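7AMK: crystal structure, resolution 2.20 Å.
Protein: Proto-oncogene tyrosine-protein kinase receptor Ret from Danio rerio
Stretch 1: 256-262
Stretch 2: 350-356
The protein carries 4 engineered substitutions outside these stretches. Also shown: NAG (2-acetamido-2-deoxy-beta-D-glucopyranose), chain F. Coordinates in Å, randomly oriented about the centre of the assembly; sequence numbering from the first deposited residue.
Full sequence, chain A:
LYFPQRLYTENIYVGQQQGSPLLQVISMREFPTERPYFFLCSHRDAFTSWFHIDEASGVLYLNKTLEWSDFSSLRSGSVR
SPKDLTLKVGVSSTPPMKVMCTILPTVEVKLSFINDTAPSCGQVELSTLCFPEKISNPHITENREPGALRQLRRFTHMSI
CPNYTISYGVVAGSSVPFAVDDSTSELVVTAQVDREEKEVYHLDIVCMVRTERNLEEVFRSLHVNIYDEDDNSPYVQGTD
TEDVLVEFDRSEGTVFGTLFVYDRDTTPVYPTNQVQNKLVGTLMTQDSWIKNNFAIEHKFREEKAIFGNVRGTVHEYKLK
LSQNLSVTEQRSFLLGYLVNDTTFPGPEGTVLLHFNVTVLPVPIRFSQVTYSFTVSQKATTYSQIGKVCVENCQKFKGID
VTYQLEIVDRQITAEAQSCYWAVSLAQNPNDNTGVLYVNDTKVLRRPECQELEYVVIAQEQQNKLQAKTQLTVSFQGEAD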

ATOM      1  N   PHE A 256       5.107  -8.223   0.230  1.00 34.11           N
ATOM      2  CA  PHE A 256       5.644  -8.684   1.502  1.00 44.42           C
ATOM      3  C   PHE A 256       7.135  -8.440   1.669  1.00 47.80           C
ATOM      4  O   PHE A 256       7.664  -8.698   2.756  1.00 50.29           O
ATOM      5  N   GLY A 257       7.823  -7.963   0.637  1.00 42.01           N
ATOM      6  CA  GLY A 257       9.253  -7.763   0.722  1.00 42.21           C
ATOM      7  C   GLY A 257       9.725  -6.986  -0.478  1.00 41.05           C
ATOM      8  O   GLY A 257       9.089  -6.996  -1.537  1.00 40.09           O
ATOM      9  N   THR A 258      10.845  -6.297  -0.301  1.00 32.84           N
ATOM     10  CA  THR A 258      11.380  -5.492  -1.387  1.00 39.41           C
ATOM     11  C   THR A 258      12.894  -5.574  -1.377  1.00 38.45           C
ATOM     12  O   THR A 258      13.525  -5.290  -0.354  1.00 36.53           O
ATOM     13  N   LEU A 259      13.468  -5.967  -2.512  1.00 32.58           N
ATOM     14  CA  LEU A 259      14.910  -5.958  -2.714  1.00 36.00           C
ATOM     15  C   LEU A 259      15.263  -5.004  -3.852  1.00 28.04           C
ATOM     16  O   LEU A 259      14.599  -4.979  -4.898  1.00 24.98           O
ATOM     17  N   PHE A 260      16.311  -4.219  -3.632  1.00 25.44           N
ATOM     18  CA  PHE A 260      16.771  -3.201  -4.563  1.00 29.05           C
ATOM     19  C   PHE A 260      18.042  -3.676  -5.243  1.00 29.44           C
ATOM     20  O   PHE A 260      18.962  -4.160  -4.576  1.00 26.46           O
ATOM     21  N   VAL A 261      18.089  -3.535  -6.566  1.00 21.88           N
ATOM     22  CA  VAL A 261      19.265  -3.855  -7.361  1.00 21.66           C
ATOM     23  C   VAL A 261      19.636  -2.603  -8.134  1.00 20.83           C
ATOM     24  O   VAL A 261      18.756  -1.911  -8.653  1.00 26.69           O
ATOM     25  N   TYR A 262      20.923  -2.304  -8.196  1.00 19.58           N
ATOM     26  CA  TYR A 262      21.407  -1.080  -8.804  1.00 19.25           C
ATOM     27  C   TYR A 262      22.273  -1.388 -10.013  1.00 19.90           C
ATOM     28  O   TYR A 262      22.975  -2.403 -10.057  1.00 19.95           O
ATOM     29  N   THR A 350      25.128 -11.222 -13.505  1.00 28.36           N
ATOM     30  CA  THR A 350      23.923 -11.668 -12.816  1.00 31.22           C
ATOM     31  C   THR A 350      24.058 -11.471 -11.309  1.00 28.16           C
ATOM     32  O   THR A 350      25.165 -11.461 -10.767  1.00 34.41           O
ATOM     33  N   VAL A 351      22.913 -11.310 -10.641  1.00 28.17           N
ATOM     34  CA  VAL A 351      22.819 -11.311  -9.183  1.00 26.80           C
ATOM     35  C   VAL A 351      21.724 -12.283  -8.761  1.00 33.36           C
ATOM     36  O   VAL A 351      20.627 -12.305  -9.338  1.00 27.07           O
ATOM     37  N   LEU A 352      22.025 -13.081  -7.745  1.00 28.82           N
ATOM     38  CA  LEU A 352      21.082 -14.023  -7.169  1.00 39.53           C
ATOM     39  C   LEU A 352      20.413 -13.374  -5.957  1.00 33.69           C
ATOM     40  O   LEU A 352      21.095 -12.968  -5.013  1.00 38.00           O
ATOM     41  N   LEU A 353      19.089 -13.263  -5.988  1.00 32.36           N
ATOM     42  CA  LEU A 353      18.336 -12.715  -4.867  1.00 34.32           C
ATOM     43  C   LEU A 353      17.626 -13.832  -4.113  1.00 36.95           C
ATOM     44  O   LEU A 353      17.251 -14.850  -4.699  1.00 41.40           O
ATOM     45  N   HIS A 354      17.424 -13.616  -2.811  1.00 30.68           N
ATOM     46  CA  HIS A 354      16.866 -14.620  -1.914  1.00 41.49           C
ATOM     47  C   HIS A 354      15.727 -14.021  -1.111  1.00 42.69           C
ATOM     48  O   HIS A 354      15.896 -12.984  -0.458  1.00 39.50           O
ATOM     49  N   PHE A 355      14.581 -14.691  -1.141  1.00 44.86           N
ATOM     50  CA  PHE A 355      13.463 -14.365  -0.272  1.00 38.44           C
ATOM     51  C   PHE A 355      13.320 -15.517   0.714  1.00 42.30           C
ATOM     52  O   PHE A 355      13.060 -16.657   0.312  1.00 36.72           O
ATOM     53  N   ASN A 356      13.546 -15.215   1.994  1.00 44.06           N
ATOM     54  CA  ASN A 356      13.470 -16.181   3.089  1.00 45.00           C
ATOM     55  C   ASN A 356      12.060 -16.096   3.664  1.00 44.24           C
ATOM     56  O   ASN A 356      11.769 -15.225   4.485  1.00 46.25           O
TER

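The two strands run nearly antiparallel, with 163° between their N-to-C directions, yet their axes come no closer than 9.0 Å. That spacing is too wide for neighbouring strands of one sheet, and no hydrogen bond crosses between them; what joins them is apolar side-chain packing that buries 301 Å² in all. The register pairs Gly257 with Phe355, Leu259 with Leu353 and Val261 with Val351, their CA atoms 7.9, 7.9 and 8.5 Å apart.

Strand alternation decides which residues of the first stretch take part. The CA-to-CB bonds of Leu259 and Val261 point toward the second stretch, whereas those of Thr258 and Phe260 point away, and the latter two side chains make no contact with it. On the facing strand, Val351 and Leu353 point toward the first stretch.

Leu259 has the largest covered area, 85 Å². Its chi1 of -75° (m) and chi2 of 175° (t) form the common mt leucine rotamer, which carries CD1 deep into the gap. This methyl lies 3.9 Å from CB of Leu353, 3.7 Å from the backbone O of His354 and 3.9 Å from CZ of Phe355. It also sits over one face of the Phe355 ring, 4.2 Å from the centroid and 21° off the ring normal, a CH-pi arrangement.

Phe355 reaches that position indirectly. Its CA-to-CB bond points sideways, but chi1 of -71° (m) brings the ring nearer the first stretch, with chi2 at -83°. The ring edge meets Gly257, whose C atom is 4.3 Å from Phe355 CE1, near the ring plane. An ideal CB on Gly257 would point toward the second stretch and lie 3.7 Å from Phe355 CE1, a close contact but not a clash.

At the other end of the contact, Val261 adopts chi1 of 163° (t). Its CG2 packs 4.1 Å from CG2 of Val351, which is in the m rotamer (-58°), and 4.0 Å from CD1 of Leu353. Leu353 repeats the mt conformation of Leu259, with chi1 of -62° and chi2 of 177°. Leu353 touches both Leu259 and Val261, its closest atoms to them being CB (3.9 Å from Leu259 CD1) and CD1 (4.0 Å from Val261 CG2).

No polar side chain contributes to this packing; the backbone O of His354 borders it. The CA-to-CB bond of His354 points away, and its ND1 is hydrogen-bonded elsewhere in the structure. Asn356, with chi1 of -180° (t) and chi2 of 23°, is out of reach of the first stretch; its ND2 is bonded covalently to C1 of NAG at 1.4 Å, an N-linked glycan attachment.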

ATOM      1  CB  PHE A 256       5.353 -10.182   1.687  1.00 37.23           C
ATOM      2  CG  PHE A 256       3.907 -10.479   1.943  1.00 43.93           C
ATOM      3  CD1 PHE A 256       3.018 -10.632   0.891  1.00 46.66           C
ATOM      4  CD2 PHE A 256       3.432 -10.586   3.232  1.00 42.29           C
ATOM      5  CE1 PHE A 256       1.677 -10.896   1.122  1.00 42.91           C
ATOM      6  CE2 PHE A 256       2.102 -10.854   3.471  1.00 44.51           C
ATOM      7  CZ  PHE A 256       1.221 -11.008   2.409  1.00 48.82           C
ATOM      8  CB  THR A 258      10.925  -4.036  -1.274  1.00 42.89           C
ATOM      9  OG1 THR A 258       9.488  -4.000  -1.212  1.00 49.00           O
ATOM     10  CG2 THR A 258      11.411  -3.232  -2.480  1.00 35.23           C
ATOM     11  CB  LEU A 259      15.441  -7.369  -3.002  1.00 28.98           C
ATOM     12  CG  LEU A 259      15.553  -8.342  -1.825  1.00 39.90           C
ATOM     13  CD1 LEU A 259      15.983  -9.728  -2.290  1.00 33.11           C
ATOM     14  CD2 LEU A 259      16.521  -7.821  -0.770  1.00 39.15           C
ATOM     15  CB  PHE A 260      17.034  -1.873  -3.843  1.00 32.37           C
ATOM     16  CG  PHE A 260      15.787  -1.217  -3.322  1.00 33.62           C
ATOM     17  CD1 PHE A 260      14.997  -0.450  -4.159  1.00 34.57           C
ATOM     18  CD2 PHE A 260      15.392  -1.401  -2.015  1.00 27.75           C
ATOM     19  CE1 PHE A 260      13.836   0.146  -3.687  1.00 43.75           C
ATOM     20  CE2 PHE A 260      14.237  -0.815  -1.536  1.00 37.97           C
ATOM     21  CZ  PHE A 260      13.456  -0.036  -2.375  1.00 34.94           C
ATOM     22  CB  VAL A 261      19.007  -5.056  -8.301  1.00 21.18           C
ATOM     23  CG1 VAL A 261      20.061  -5.129  -9.404  1.00 19.62           C
ATOM     24  CG2 VAL A 261      18.933  -6.350  -7.475  1.00 20.60           C
ATOM     25  CB  TYR A 262      22.204  -0.230  -7.801  1.00 21.41           C
ATOM     26  CG  TYR A 262      21.425   0.044  -6.533  1.00 27.85           C
ATOM     27  CD1 TYR A 262      21.435  -0.864  -5.472  1.00 30.72           C
ATOM     28  CD2 TYR A 262      20.658   1.197  -6.401  1.00 23.56           C
ATOM     29  CE1 TYR A 262      20.706  -0.613  -4.308  1.00 34.18           C
ATOM     30  CE2 TYR A 262      19.936   1.448  -5.263  1.00 26.88           C
ATOM     31  CZ  TYR A 262      19.955   0.554  -4.214  1.00 31.82           C
ATOM     32  OH  TYR A 262      19.215   0.843  -3.078  1.00 35.29           O
ATOM     33  CB  THR A 350      23.606 -13.145 -13.110  1.00 34.12           C
ATOM     34  OG1 THR A 350      24.697 -13.963 -12.680  1.00 32.19           O
ATOM     35  CG2 THR A 350      23.378 -13.342 -14.588  1.00 34.33           C
ATOM     36  CB  VAL A 351      22.523  -9.910  -8.595  1.00 27.24           C
ATOM     37  CG1 VAL A 351      23.576  -8.918  -8.996  1.00 28.25           C
ATOM     38  CG2 VAL A 351      21.159  -9.413  -9.056  1.00 35.10           C
ATOM     39  CB  LEU A 352      21.809 -15.314  -6.785  1.00 34.97           C
ATOM     40  CG  LEU A 352      20.947 -16.475  -6.294  1.00 37.04           C
ATOM     41  CD1 LEU A 352      19.878 -16.818  -7.305  1.00 34.87           C
ATOM     42  CD2 LEU A 352      21.813 -17.695  -6.007  1.00 40.89           C
ATOM     43  CB  LEU A 353      17.307 -11.691  -5.332  1.00 32.48           C
ATOM     44  CG  LEU A 353      17.861 -10.454  -6.031  1.00 32.87           C
ATOM     45  CD1 LEU A 353      16.706  -9.576  -6.505  1.00 22.32           C
ATOM     46  CD2 LEU A 353      18.782  -9.727  -5.074  1.00 28.31           C
ATOM     47  CB  HIS A 354      17.924 -15.172  -0.946  1.00 42.58           C
ATOM     48  CG  HIS A 354      19.120 -15.750  -1.626  1.00 39.47           C
ATOM     49  ND1 HIS A 354      20.329 -15.092  -1.690  1.00 46.47           N
ATOM     50  CD2 HIS A 354      19.293 -16.921  -2.280  1.00 41.98           C
ATOM     51  CE1 HIS A 354      21.200 -15.837  -2.348  1.00 42.98           C
ATOM     52  NE2 HIS A 354      20.596 -16.950  -2.720  1.00 48.59           N
ATOM     53  CB  PHE A 355      12.185 -14.120  -1.076  1.00 40.53           C
ATOM     54  CG  PHE A 355      12.209 -12.827  -1.871  1.00 41.69           C
ATOM     55  CD1 PHE A 355      11.875 -11.624  -1.270  1.00 38.07           C
ATOM     56  CD2 PHE A 355      12.566 -12.820  -3.220  1.00 43.97           C
ATOM     57  CE1 PHE A 355      11.897 -10.428  -1.994  1.00 46.35           C
ATOM     58  CE2 PHE A 355      12.587 -11.634  -3.947  1.00 44.53           C
ATOM     59  CZ  PHE A 355      12.253 -10.431  -3.327  1.00 37.49           C
ATOM     60  CB  ASN A 356      14.532 -15.870   4.139  1.00 48.05           C
ATOM     61  CG  ASN A 356      14.510 -16.836   5.281  1.00 44.76           C
ATOM     62  OD1 ASN A 356      14.034 -17.950   5.133  1.00 58.57           O
ATOM     63  ND2 ASN A 356      15.028 -16.423   6.430  1.00 55.90           N
TER
HETATM   64  C1  NAG F   1      15.063 -17.276   7.599  1.00 65.75           C
HETATM   65  C2  NAG F   1      16.506 -17.464   8.098  1.00 72.27           C
HETATM   66  C3  NAG F   1      16.535 -18.254   9.407  1.00 83.29           C
HETATM   67  C4  NAG F   1      15.565 -17.673  10.427  1.00 83.62           C
HETATM   68  C5  NAG F   1      14.177 -17.569   9.815  1.00 73.58           C
HETATM   69  C6  NAG F   1      13.163 -16.951  10.749  1.00 69.44           C
HETATM   70  C7  NAG F   1      18.217 -17.493   6.340  1.00 78.12           C
HETATM   71  C8  NAG F   1      18.972 -18.341   5.360  1.00 76.80           C
HETATM   72  N2  NAG F   1      17.319 -18.132   7.096  1.00 73.17           N
HETATM   73  O3  NAG F   1      17.858 -18.223   9.931  1.00 87.06           O
HETATM   74  O4  NAG F   1      15.511 -18.515  11.572  1.00 86.86           O
HETATM   75  O5  NAG F   1      14.249 -16.732   8.652  1.00 71.75           O
HETATM   76  O6  NAG F   1      13.274 -15.535  10.755  1.00 71.91           O
HETATM   77  O7  NAG F   1      18.407 -16.282   6.439  1.00 69.82           O